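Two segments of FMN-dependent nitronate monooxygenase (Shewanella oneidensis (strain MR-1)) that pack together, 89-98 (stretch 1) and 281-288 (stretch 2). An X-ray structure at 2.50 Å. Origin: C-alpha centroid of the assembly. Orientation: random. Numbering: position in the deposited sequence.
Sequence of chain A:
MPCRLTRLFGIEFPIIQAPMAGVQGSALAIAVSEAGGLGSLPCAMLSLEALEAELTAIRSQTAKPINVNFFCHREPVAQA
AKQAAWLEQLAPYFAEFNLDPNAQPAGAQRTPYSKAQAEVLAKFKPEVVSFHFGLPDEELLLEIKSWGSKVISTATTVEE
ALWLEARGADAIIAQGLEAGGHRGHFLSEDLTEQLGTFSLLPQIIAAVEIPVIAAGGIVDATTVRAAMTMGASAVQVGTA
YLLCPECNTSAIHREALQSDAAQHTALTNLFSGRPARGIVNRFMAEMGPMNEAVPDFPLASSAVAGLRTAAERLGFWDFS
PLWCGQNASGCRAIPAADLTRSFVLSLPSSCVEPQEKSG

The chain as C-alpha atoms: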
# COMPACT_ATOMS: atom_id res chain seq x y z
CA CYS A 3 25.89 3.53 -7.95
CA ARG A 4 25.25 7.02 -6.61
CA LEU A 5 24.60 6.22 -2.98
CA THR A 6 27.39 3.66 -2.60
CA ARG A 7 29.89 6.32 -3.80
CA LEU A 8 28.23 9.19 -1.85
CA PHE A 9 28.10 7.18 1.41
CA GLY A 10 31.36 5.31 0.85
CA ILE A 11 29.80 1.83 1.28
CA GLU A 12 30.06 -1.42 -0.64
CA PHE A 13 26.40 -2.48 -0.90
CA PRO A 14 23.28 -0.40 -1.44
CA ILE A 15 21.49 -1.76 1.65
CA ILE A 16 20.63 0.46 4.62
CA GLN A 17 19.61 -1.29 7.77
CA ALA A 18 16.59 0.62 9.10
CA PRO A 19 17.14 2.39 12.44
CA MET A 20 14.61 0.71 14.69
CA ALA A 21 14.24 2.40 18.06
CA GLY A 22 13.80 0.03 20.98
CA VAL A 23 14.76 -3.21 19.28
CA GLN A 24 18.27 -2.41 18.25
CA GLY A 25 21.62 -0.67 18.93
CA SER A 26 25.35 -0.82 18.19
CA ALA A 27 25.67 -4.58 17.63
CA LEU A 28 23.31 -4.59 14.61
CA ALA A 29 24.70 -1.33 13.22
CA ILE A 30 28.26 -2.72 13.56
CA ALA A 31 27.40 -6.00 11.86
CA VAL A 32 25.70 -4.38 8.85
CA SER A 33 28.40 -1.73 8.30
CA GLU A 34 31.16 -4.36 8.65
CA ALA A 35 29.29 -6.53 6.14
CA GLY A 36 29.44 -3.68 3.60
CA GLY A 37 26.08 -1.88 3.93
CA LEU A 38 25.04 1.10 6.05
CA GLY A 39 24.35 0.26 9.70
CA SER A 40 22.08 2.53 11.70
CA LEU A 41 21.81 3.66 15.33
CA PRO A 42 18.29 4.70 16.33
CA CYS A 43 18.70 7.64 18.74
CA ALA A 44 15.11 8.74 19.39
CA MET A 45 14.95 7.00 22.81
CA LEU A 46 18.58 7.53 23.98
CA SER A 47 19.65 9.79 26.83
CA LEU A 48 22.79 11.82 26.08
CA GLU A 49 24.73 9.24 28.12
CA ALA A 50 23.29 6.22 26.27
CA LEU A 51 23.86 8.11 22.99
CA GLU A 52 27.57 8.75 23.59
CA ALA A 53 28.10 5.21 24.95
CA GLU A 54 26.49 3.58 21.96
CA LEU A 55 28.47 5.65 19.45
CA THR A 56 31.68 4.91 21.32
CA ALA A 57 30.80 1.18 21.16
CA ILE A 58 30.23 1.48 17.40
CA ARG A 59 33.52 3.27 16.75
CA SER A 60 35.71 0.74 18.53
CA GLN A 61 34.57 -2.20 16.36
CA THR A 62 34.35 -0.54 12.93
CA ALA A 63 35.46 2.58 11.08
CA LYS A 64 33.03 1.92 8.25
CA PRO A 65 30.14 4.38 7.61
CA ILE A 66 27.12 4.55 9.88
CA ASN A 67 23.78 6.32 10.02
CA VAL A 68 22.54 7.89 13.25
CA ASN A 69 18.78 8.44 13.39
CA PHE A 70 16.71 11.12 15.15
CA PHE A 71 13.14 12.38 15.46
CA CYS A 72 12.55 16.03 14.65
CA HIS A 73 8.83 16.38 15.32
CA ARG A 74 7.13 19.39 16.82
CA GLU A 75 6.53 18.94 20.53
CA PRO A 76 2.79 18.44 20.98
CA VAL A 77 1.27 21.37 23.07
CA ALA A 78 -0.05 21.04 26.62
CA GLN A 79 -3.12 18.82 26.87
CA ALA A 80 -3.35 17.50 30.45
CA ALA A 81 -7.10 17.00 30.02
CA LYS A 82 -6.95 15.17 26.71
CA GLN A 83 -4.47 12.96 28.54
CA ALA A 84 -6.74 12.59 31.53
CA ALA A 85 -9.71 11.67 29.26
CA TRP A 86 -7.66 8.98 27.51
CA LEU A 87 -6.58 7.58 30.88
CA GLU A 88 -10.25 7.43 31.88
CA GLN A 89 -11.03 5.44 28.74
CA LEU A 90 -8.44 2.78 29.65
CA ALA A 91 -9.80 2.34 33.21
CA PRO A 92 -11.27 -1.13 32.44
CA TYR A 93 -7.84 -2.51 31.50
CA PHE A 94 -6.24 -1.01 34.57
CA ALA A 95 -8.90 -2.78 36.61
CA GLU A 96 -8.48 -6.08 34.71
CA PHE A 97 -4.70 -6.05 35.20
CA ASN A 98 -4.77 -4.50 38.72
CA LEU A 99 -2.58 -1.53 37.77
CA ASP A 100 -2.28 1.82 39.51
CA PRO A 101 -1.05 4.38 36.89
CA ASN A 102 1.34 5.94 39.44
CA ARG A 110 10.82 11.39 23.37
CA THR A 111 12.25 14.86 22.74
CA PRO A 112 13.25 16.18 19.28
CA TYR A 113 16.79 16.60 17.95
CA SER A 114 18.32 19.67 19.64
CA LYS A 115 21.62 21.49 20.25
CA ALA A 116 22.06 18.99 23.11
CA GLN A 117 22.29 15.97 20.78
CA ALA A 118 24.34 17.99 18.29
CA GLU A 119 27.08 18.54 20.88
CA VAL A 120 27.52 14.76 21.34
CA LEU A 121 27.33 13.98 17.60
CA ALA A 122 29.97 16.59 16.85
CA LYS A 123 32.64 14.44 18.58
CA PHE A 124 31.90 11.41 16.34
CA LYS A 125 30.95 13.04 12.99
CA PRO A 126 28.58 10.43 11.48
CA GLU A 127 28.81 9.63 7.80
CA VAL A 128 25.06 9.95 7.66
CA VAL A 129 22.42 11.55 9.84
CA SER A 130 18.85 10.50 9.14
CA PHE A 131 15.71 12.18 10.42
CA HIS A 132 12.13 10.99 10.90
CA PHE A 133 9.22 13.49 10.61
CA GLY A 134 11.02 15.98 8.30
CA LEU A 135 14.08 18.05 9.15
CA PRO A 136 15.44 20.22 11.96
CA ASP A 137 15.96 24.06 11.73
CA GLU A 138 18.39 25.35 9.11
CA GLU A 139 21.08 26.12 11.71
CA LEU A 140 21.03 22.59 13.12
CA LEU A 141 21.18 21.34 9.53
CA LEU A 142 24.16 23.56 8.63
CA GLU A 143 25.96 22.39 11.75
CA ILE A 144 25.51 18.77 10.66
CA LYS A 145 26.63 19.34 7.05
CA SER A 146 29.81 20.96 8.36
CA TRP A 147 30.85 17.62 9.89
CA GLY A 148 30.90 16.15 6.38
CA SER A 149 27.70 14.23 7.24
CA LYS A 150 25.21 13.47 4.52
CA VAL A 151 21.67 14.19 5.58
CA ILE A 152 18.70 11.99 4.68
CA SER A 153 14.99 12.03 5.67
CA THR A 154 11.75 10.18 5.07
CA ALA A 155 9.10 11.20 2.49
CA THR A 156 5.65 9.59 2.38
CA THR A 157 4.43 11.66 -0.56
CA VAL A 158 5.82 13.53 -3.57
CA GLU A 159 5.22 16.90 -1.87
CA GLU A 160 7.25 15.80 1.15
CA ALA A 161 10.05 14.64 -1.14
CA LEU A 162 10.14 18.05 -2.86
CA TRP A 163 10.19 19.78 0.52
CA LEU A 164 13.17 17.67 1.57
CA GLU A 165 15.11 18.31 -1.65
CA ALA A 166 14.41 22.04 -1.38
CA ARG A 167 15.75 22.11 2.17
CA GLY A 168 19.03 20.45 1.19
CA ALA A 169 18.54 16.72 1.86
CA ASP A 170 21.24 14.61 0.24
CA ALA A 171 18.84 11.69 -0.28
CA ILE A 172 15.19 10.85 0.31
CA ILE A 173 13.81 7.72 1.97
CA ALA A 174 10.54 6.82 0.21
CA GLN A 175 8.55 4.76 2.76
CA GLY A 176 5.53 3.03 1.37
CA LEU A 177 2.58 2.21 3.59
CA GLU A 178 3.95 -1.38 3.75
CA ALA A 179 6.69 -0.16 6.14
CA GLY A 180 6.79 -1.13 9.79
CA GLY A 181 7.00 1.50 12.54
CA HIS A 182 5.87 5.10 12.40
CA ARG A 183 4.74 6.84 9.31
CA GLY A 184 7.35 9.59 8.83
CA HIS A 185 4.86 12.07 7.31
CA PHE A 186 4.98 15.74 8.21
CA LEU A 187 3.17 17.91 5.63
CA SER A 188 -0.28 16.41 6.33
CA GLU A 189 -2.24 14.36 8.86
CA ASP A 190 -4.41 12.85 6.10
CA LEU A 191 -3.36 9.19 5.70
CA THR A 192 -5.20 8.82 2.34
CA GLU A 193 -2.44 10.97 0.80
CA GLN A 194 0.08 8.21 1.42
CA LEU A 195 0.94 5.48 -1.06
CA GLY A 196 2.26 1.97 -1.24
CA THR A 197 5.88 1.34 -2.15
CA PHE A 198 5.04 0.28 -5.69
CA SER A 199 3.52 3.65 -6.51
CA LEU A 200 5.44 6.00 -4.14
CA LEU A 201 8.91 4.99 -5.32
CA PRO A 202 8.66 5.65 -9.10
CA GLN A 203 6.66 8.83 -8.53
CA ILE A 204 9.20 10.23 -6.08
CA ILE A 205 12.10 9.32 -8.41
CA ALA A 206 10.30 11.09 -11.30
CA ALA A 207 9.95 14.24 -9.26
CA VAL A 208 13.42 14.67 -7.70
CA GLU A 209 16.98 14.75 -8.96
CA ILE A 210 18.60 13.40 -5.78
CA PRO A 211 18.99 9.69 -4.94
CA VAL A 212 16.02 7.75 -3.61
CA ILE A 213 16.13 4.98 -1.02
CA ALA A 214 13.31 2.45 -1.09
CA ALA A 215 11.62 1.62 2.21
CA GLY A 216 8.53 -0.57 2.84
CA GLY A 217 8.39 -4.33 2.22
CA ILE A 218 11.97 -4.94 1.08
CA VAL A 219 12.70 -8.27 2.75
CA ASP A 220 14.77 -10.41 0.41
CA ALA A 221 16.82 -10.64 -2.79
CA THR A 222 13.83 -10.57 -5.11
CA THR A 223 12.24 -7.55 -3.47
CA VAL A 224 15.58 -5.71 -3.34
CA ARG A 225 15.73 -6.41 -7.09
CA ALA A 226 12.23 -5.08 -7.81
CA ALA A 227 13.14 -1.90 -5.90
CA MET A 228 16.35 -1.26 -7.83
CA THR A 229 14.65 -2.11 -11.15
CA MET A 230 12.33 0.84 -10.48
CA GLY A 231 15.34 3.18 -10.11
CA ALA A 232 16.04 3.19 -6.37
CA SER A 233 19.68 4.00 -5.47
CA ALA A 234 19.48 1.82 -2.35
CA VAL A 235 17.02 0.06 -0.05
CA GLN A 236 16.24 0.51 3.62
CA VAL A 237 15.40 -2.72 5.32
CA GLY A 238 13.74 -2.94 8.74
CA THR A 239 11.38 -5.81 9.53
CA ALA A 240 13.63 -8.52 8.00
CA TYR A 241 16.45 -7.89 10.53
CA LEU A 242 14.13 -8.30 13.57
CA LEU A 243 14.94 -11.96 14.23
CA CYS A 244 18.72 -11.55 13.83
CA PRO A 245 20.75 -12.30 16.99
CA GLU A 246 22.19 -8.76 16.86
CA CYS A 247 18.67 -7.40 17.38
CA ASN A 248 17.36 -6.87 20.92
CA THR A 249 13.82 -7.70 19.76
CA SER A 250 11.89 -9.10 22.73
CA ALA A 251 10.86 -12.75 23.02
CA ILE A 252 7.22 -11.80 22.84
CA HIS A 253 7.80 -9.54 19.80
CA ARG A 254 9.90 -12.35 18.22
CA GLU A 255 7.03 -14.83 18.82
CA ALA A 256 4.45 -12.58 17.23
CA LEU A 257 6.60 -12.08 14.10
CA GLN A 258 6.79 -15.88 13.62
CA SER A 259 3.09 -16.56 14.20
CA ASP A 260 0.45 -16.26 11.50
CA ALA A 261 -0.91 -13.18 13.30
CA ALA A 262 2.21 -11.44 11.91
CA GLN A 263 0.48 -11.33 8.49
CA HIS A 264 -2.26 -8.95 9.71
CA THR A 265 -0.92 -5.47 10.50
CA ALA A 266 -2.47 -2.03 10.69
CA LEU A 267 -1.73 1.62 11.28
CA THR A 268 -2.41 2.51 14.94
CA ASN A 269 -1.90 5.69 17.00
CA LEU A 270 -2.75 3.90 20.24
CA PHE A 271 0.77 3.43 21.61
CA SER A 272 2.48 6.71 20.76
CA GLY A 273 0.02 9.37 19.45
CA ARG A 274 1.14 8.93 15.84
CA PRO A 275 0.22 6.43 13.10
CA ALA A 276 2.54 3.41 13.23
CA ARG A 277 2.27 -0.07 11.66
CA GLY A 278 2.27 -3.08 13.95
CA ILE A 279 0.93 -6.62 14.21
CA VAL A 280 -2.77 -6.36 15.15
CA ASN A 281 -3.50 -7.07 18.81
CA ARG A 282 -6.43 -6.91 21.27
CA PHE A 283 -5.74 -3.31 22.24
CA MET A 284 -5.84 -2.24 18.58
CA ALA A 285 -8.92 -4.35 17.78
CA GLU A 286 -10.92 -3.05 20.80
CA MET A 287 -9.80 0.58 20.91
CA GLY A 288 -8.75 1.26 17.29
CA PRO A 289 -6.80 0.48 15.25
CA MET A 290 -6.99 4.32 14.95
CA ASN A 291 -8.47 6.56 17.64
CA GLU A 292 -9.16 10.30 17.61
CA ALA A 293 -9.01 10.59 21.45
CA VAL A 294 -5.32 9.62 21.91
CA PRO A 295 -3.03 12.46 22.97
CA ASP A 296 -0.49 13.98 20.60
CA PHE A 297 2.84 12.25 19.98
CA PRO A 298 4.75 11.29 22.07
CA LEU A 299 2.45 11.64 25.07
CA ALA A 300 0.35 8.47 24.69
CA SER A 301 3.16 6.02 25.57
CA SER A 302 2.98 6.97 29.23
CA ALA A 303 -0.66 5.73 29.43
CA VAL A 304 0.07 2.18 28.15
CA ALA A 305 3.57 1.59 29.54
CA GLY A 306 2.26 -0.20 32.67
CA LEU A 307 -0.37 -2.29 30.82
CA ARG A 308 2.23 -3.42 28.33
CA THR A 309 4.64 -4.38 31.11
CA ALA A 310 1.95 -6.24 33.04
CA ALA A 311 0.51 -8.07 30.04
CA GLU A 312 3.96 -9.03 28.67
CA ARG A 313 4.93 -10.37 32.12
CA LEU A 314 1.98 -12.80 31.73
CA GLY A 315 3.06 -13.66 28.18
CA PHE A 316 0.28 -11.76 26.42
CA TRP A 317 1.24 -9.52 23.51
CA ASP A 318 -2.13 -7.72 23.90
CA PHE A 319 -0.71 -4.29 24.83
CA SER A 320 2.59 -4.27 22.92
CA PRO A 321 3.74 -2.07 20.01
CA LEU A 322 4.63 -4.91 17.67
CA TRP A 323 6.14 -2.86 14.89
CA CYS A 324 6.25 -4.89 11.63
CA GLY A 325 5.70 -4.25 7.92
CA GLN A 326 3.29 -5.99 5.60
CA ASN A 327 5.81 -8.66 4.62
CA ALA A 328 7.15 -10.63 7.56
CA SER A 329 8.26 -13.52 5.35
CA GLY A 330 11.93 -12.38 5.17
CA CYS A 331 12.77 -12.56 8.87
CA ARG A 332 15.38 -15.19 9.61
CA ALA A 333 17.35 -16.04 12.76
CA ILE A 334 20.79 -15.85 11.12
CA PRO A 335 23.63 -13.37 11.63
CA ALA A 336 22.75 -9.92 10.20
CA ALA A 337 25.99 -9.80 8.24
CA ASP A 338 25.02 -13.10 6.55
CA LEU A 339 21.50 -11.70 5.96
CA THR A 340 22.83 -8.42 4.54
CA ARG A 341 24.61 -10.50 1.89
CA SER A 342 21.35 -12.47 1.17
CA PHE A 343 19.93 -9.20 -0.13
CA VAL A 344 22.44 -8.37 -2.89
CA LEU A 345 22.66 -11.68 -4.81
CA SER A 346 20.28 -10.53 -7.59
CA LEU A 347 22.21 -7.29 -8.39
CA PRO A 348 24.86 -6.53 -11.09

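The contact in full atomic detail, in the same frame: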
# COMPACT_ATOMS: atom_id res chain seq x y z
N GLN A 89 -10.60 6.46 29.70
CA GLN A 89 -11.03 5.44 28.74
C GLN A 89 -10.39 4.06 28.93
O GLN A 89 -10.99 3.04 28.61
CB GLN A 89 -10.71 5.92 27.34
CG GLN A 89 -11.48 7.14 26.91
CD GLN A 89 -12.02 6.99 25.51
OE1 GLN A 89 -12.46 5.90 25.11
NE2 GLN A 89 -11.95 8.05 24.74
N LEU A 90 -9.16 4.04 29.42
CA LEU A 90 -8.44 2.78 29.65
C LEU A 90 -8.73 2.13 31.02
O LEU A 90 -8.23 1.04 31.31
CB LEU A 90 -6.93 3.01 29.49
CG LEU A 90 -6.53 3.67 28.17
CD1 LEU A 90 -5.05 4.04 28.19
CD2 LEU A 90 -6.85 2.76 27.00
N ALA A 91 -9.54 2.80 31.85
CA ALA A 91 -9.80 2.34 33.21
C ALA A 91 -10.11 0.83 33.32
O ALA A 91 -9.55 0.14 34.17
CB ALA A 91 -10.90 3.18 33.84
N PRO A 92 -10.96 0.30 32.43
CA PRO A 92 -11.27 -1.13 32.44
C PRO A 92 -10.05 -2.06 32.38
O PRO A 92 -10.03 -3.10 33.06
CB PRO A 92 -12.12 -1.32 31.19
CG PRO A 92 -12.79 -0.00 31.00
CD PRO A 92 -11.79 1.02 31.45
N TYR A 93 -9.06 -1.71 31.57
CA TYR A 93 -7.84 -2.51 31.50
C TYR A 93 -7.05 -2.40 32.78
O TYR A 93 -6.51 -3.39 33.26
CB TYR A 93 -6.97 -2.11 30.31
CG TYR A 93 -7.65 -2.25 28.99
CD1 TYR A 93 -8.18 -3.48 28.57
CD2 TYR A 93 -7.81 -1.15 28.16
CE1 TYR A 93 -8.85 -3.60 27.37
CE2 TYR A 93 -8.47 -1.26 26.95
CZ TYR A 93 -8.98 -2.48 26.55
OH TYR A 93 -9.63 -2.56 25.34
N PHE A 94 -6.97 -1.20 33.33
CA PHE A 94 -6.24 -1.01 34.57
C PHE A 94 -6.85 -1.88 35.66
O PHE A 94 -6.14 -2.58 36.37
CB PHE A 94 -6.28 0.46 35.00
CG PHE A 94 -5.56 1.36 34.07
CD1 PHE A 94 -4.27 1.06 33.65
CD2 PHE A 94 -6.15 2.52 33.61
CE1 PHE A 94 -3.59 1.91 32.80
CE2 PHE A 94 -5.47 3.38 32.77
CZ PHE A 94 -4.20 3.06 32.35
N ALA A 95 -8.17 -1.87 35.73
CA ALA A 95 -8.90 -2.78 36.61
C ALA A 95 -8.58 -4.27 36.33
O ALA A 95 -8.25 -5.03 37.23
CB ALA A 95 -10.40 -2.52 36.49
N GLU A 96 -8.73 -4.68 35.08
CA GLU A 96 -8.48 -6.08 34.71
C GLU A 96 -7.09 -6.52 35.21
O GLU A 96 -6.97 -7.48 35.95
CB GLU A 96 -8.61 -6.26 33.20
CG GLU A 96 -8.14 -7.61 32.68
CD GLU A 96 -8.42 -7.80 31.21
OE1 GLU A 96 -8.96 -6.86 30.59
OE2 GLU A 96 -8.12 -8.90 30.69
N PHE A 97 -6.09 -5.70 34.93
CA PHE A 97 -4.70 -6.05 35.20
C PHE A 97 -4.21 -5.55 36.57
O PHE A 97 -3.02 -5.68 36.89
CB PHE A 97 -3.80 -5.49 34.09
CG PHE A 97 -3.90 -6.24 32.79
CD1 PHE A 97 -4.84 -5.87 31.83
CD2 PHE A 97 -3.05 -7.29 32.51
CE1 PHE A 97 -4.94 -6.55 30.63
CE2 PHE A 97 -3.15 -8.00 31.32
CZ PHE A 97 -4.10 -7.63 30.38
N ASN A 98 -5.10 -4.96 37.37
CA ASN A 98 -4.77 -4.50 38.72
C ASN A 98 -3.58 -3.53 38.72
O ASN A 98 -2.61 -3.73 39.45
CB ASN A 98 -4.48 -5.70 39.63
CG ASN A 98 -4.74 -5.40 41.11
OD1 ASN A 98 -5.02 -4.26 41.50
ND2 ASN A 98 -4.66 -6.43 41.92
N ASN A 281 -3.25 -6.44 17.52
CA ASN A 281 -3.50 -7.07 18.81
C ASN A 281 -4.83 -6.63 19.44
O ASN A 281 -5.61 -5.90 18.81
CB ASN A 281 -2.31 -6.86 19.77
CG ASN A 281 -1.91 -5.39 19.95
OD1 ASN A 281 -2.72 -4.50 19.91
ND2 ASN A 281 -0.65 -5.16 20.24
N ARG A 282 -5.14 -7.15 20.63
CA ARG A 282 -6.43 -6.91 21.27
C ARG A 282 -6.66 -5.42 21.46
O ARG A 282 -7.76 -4.90 21.17
CB ARG A 282 -6.48 -7.62 22.64
CG ARG A 282 -7.76 -7.39 23.45
CD ARG A 282 -7.59 -7.90 24.88
NE ARG A 282 -8.65 -7.45 25.79
CZ ARG A 282 -8.56 -7.50 27.12
NH1 ARG A 282 -7.47 -7.98 27.71
NH2 ARG A 282 -9.55 -7.02 27.88
N PHE A 283 -5.64 -4.74 21.95
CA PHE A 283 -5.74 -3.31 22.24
C PHE A 283 -6.14 -2.56 20.96
O PHE A 283 -7.11 -1.80 20.96
CB PHE A 283 -4.41 -2.80 22.84
CG PHE A 283 -4.44 -1.37 23.30
CD1 PHE A 283 -5.53 -0.86 24.00
CD2 PHE A 283 -3.36 -0.54 23.06
CE1 PHE A 283 -5.55 0.46 24.43
CE2 PHE A 283 -3.39 0.78 23.46
CZ PHE A 283 -4.48 1.28 24.14
N MET A 284 -5.51 -2.90 19.84
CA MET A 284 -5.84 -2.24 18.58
C MET A 284 -7.24 -2.61 18.10
O MET A 284 -7.99 -1.75 17.64
CB MET A 284 -4.83 -2.57 17.50
CG MET A 284 -3.40 -2.12 17.78
SD MET A 284 -2.26 -2.96 16.66
CE MET A 284 -0.84 -3.21 17.74
N ALA A 285 -7.60 -3.89 18.21
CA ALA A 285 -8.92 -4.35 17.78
C ALA A 285 -10.06 -3.72 18.60
O ALA A 285 -11.11 -3.39 18.05
CB ALA A 285 -9.00 -5.86 17.83
N GLU A 286 -9.84 -3.49 19.90
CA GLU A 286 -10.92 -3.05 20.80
C GLU A 286 -11.01 -1.55 20.87
O GLU A 286 -12.08 -1.02 21.08
CB GLU A 286 -10.75 -3.62 22.21
CG GLU A 286 -10.97 -5.12 22.28
CD GLU A 286 -10.70 -5.69 23.67
OE1 GLU A 286 -10.31 -4.92 24.57
OE2 GLU A 286 -10.85 -6.92 23.85
N MET A 287 -9.88 -0.87 20.70
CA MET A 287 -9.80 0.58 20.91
C MET A 287 -9.44 1.35 19.62
O MET A 287 -9.43 2.59 19.61
CB MET A 287 -8.78 0.90 22.02
CG MET A 287 -9.17 0.37 23.40
SD MET A 287 -10.63 1.18 24.09
CE MET A 287 -10.00 2.85 24.34
N GLY A 288 -9.20 0.63 18.53
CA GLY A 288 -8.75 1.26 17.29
C GLY A 288 -9.17 0.48 16.06
O GLY A 288 -10.32 0.10 15.95

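The apolar centre of this contact is built from Leu90 and the ring of Tyr93 on one segment and from Phe283 and Met287 on the other. Leu90 and Phe283 both leave their backbones sideways, yet the ends of their side chains draw nearer, so that Leu90 CD2 lies 3.7 Å from Phe283 CE1, at the edge of the phenylalanine ring. The same methyl stands 4.1 Å from Met287 CE. Methionine suits this place because its unbranched chain can bend to fit: with all three chi angles in the m well, it curls so that its CG lies 4.0 Å from Tyr93 CE2 while its terminal methyl reaches Leu90.

Tyr93 is the knob of the interface, its side chain sitting among Arg282, Phe283, Glu286 and Met287. Long side chains are needed here, since the helix axes come no closer than 13.4 Å as they run roughly antiparallel, at 142°. Tyrosine answers two demands at once. Its ring packs against apolar neighbours, with CE2 4.2 Å from Phe283 CD1, while its hydroxyl, at the far end, donates a short hydrogen bond from Tyr93 OH to Glu286 OE1, 2.6 Å long.

From there the contact turns ionic. The extended Arg282 lays one face of its guanidinium against the edge of the Tyr93 ring, Arg282 NH2 being 3.5 Å from Tyr93 CE1. This leaves the guanidinium's N-H groups, which point outward in its plane, free to meet carboxylates. Arg282 NH2 donates to Glu96 OE1 at 2.8 Å and Arg282 NH1 to Glu96 OE2 at 3.2 Å, a two-pronged salt bridge between the segments. Within its own helix, Arg282 NE bonds Glu286 OE2 at 3.0 Å, one turn along. Glu286 thus uses one oxygen for Tyr93 and the other for Arg282, tying the polar edge into a continuous network.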